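Local coordinates for membrane lipoprotein family protein (Aeropyrum pernix, PDB 4PEV) that probably serves as the solute-binding protein of an ABC transporter, with adenosine held in its pocket, at residues Ala77-Glu82 and Leu298-Val303. Numbering follows the deposited sequence.
Sequences ADRAAE and LKRVDV. With ADN (adenosine), chain F.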
# COMPACT_ATOMS: atom_id res chain seq x y z
N ALA C 77 7.32 11.51 -9.52
CA ALA C 77 7.20 12.49 -10.56
C ALA C 77 7.88 13.80 -10.18
O ALA C 77 8.49 14.42 -11.03
CB ALA C 77 5.74 12.74 -10.86
N ASP C 78 7.77 14.22 -8.92
CA ASP C 78 8.38 15.48 -8.46
C ASP C 78 9.91 15.37 -8.50
O ASP C 78 10.60 16.31 -8.89
CB ASP C 78 7.90 15.86 -7.04
CG ASP C 78 6.42 16.40 -6.99
OD1 ASP C 78 5.95 17.01 -7.99
OD2 ASP C 78 5.74 16.22 -5.93
N ARG C 79 10.42 14.20 -8.12
CA ARG C 79 11.86 13.93 -8.18
C ARG C 79 12.38 13.96 -9.63
O ARG C 79 13.48 14.45 -9.89
CB ARG C 79 12.18 12.56 -7.54
CG ARG C 79 13.58 12.39 -6.96
CD ARG C 79 13.91 10.90 -6.74
NE ARG C 79 12.83 10.14 -6.08
CZ ARG C 79 12.69 8.79 -6.09
NH1 ARG C 79 13.56 7.98 -6.72
NH2 ARG C 79 11.65 8.26 -5.45
N ALA C 80 11.59 13.46 -10.57
CA ALA C 80 11.98 13.47 -11.98
C ALA C 80 11.96 14.87 -12.59
O ALA C 80 12.84 15.22 -13.37
CB ALA C 80 11.07 12.55 -12.76
N ALA C 81 10.97 15.68 -12.22
CA ALA C 81 10.92 17.09 -12.62
C ALA C 81 12.22 17.80 -12.28
O ALA C 81 12.79 18.46 -13.13
CB ALA C 81 9.76 17.80 -11.95
N GLU C 82 12.67 17.65 -11.04
CA GLU C 82 13.84 18.38 -10.57
C GLU C 82 15.15 17.76 -11.05
O GLU C 82 15.98 18.47 -11.58
CB GLU C 82 13.80 18.53 -9.04
CG GLU C 82 15.04 19.17 -8.39
CD GLU C 82 15.43 20.56 -8.93
OE1 GLU C 82 16.65 20.85 -8.97
OE2 GLU C 82 14.56 21.39 -9.31
N LEU C 298 5.56 -0.48 3.10
CA LEU C 298 5.99 0.47 2.07
C LEU C 298 5.75 -0.10 0.72
O LEU C 298 5.96 -1.28 0.50
CB LEU C 298 7.48 0.78 2.17
CG LEU C 298 7.93 1.39 3.48
CD1 LEU C 298 9.45 1.38 3.52
CD2 LEU C 298 7.38 2.80 3.63
N LYS C 299 5.32 0.75 -0.20
CA LYS C 299 5.17 0.40 -1.60
C LYS C 299 5.81 1.52 -2.38
O LYS C 299 5.35 2.67 -2.30
CB LYS C 299 3.69 0.26 -1.94
CG LYS C 299 3.45 -0.18 -3.37
CD LYS C 299 2.30 -1.19 -3.50
CE LYS C 299 1.00 -0.56 -3.94
NZ LYS C 299 -0.06 -1.58 -4.20
N ARG C 300 6.89 1.21 -3.10
CA ARG C 300 7.69 2.24 -3.75
C ARG C 300 7.15 2.64 -5.11
O ARG C 300 7.82 2.50 -6.14
CB ARG C 300 9.14 1.78 -3.84
CG ARG C 300 9.77 1.42 -2.50
CD ARG C 300 9.57 2.51 -1.45
NE ARG C 300 10.09 3.79 -1.91
CZ ARG C 300 11.35 4.18 -1.76
NH1 ARG C 300 12.22 3.41 -1.14
NH2 ARG C 300 11.74 5.36 -2.22
N VAL C 301 5.93 3.19 -5.09
CA VAL C 301 5.29 3.73 -6.28
C VAL C 301 6.11 4.87 -6.89
O VAL C 301 6.10 5.08 -8.11
CB VAL C 301 3.88 4.25 -5.94
CG1 VAL C 301 3.22 4.93 -7.14
CG2 VAL C 301 3.00 3.10 -5.46
N ASP C 302 6.80 5.62 -6.03
CA ASP C 302 7.65 6.72 -6.45
C ASP C 302 8.78 6.24 -7.33
O ASP C 302 9.14 6.92 -8.30
CB ASP C 302 8.19 7.48 -5.24
CG ASP C 302 8.93 6.59 -4.26
OD1 ASP C 302 8.47 5.47 -3.94
OD2 ASP C 302 9.99 7.05 -3.78
N VAL C 303 9.32 5.07 -7.03
CA VAL C 303 10.40 4.51 -7.82
C VAL C 303 9.86 4.02 -9.15
O VAL C 303 10.48 4.22 -10.18
CB VAL C 303 11.16 3.39 -7.06
CG1 VAL C 303 12.19 2.72 -7.95
CG2 VAL C 303 11.83 3.98 -5.83
O5' ADN F . -3.74 2.34 0.27
C5' ADN F . -3.68 0.91 0.09
C4' ADN F . -3.65 0.43 -1.36
O4' ADN F . -4.87 0.73 -2.05
C3' ADN F . -2.56 1.00 -2.26
O3' ADN F . -1.30 0.36 -2.07
C2' ADN F . -3.15 0.78 -3.65
O2' ADN F . -2.94 -0.55 -4.15
C1' ADN F . -4.62 1.00 -3.43
N9 ADN F . -5.00 2.40 -3.70
C8 ADN F . -4.85 3.47 -2.89
N7 ADN F . -5.33 4.60 -3.46
C5 ADN F . -5.81 4.24 -4.67
C6 ADN F . -6.46 4.91 -5.82
N6 ADN F . -6.69 6.24 -5.78
N1 ADN F . -6.79 4.17 -6.90
C2 ADN F . -6.56 2.84 -6.96
N3 ADN F . -5.98 2.16 -5.97
C4 ADN F . -5.59 2.79 -4.82
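A salt-bridge network of Arg79, Arg300 and Asp302 ties helix 69-84 to the start of helix 301-313, at a crossover between the two lobes of a solute-binding protein of the BMP family. As in other type I periplasmic binding proteins, this crossover is probably part of the hinge. Segment 298-303 runs from the last residues of strand 293-299, in one sheet, into helix 301-313, which packs on helix 69-84 and is followed by strand 320-324 of the other sheet. It is therefore one of the links between the two lobes.

Across the contact, Arg79 reaches Asp302 with a single nitrogen. Its NH2 lies 2.6 Å from OD2 of Asp302, which sits at the guanidinium edge, near its plane. The carboxylate is turned well away from that plane, at 71°. The Arg79 side chain starts with CG anti to the backbone N (chi1 -154°) and bends at chi3, which carries the guanidinium to the acid. Tyr306, one turn beyond Asp302 on helix 301-313, adds a cation-pi contact to Arg79.

Arg300, at the N-cap position, holds the same carboxylate with two nitrogens, one to each oxygen, in a side-on pair. Its NE bonds to OD1 of Asp302 at 3.1 Å, while its NH2 bonds to OD2 of Asp302 at 2.9 Å. Both oxygens use their syn lone pairs. OD2 thus serves both arginines, whose NH2 atoms are 4.3 Å apart. The shared acid probably offsets their like charges. An asparagine in place of Asp302 would probably leave the two neighbouring guanidiniums without their common negative charge and weaken the tie between the helices. CG2 of Val303 lies over one face of the Arg300 guanidinium, 3.8 Å above its plane and displaced toward the rim.

On the pocket side, Lys299, just before Arg300, binds the adenosine ribose and also forms salt bridges with Asp142 and Glu159. NZ of Lys299 is 3.1 Å from O2' of adenosine, with a weak second hydrogen bond to O3'.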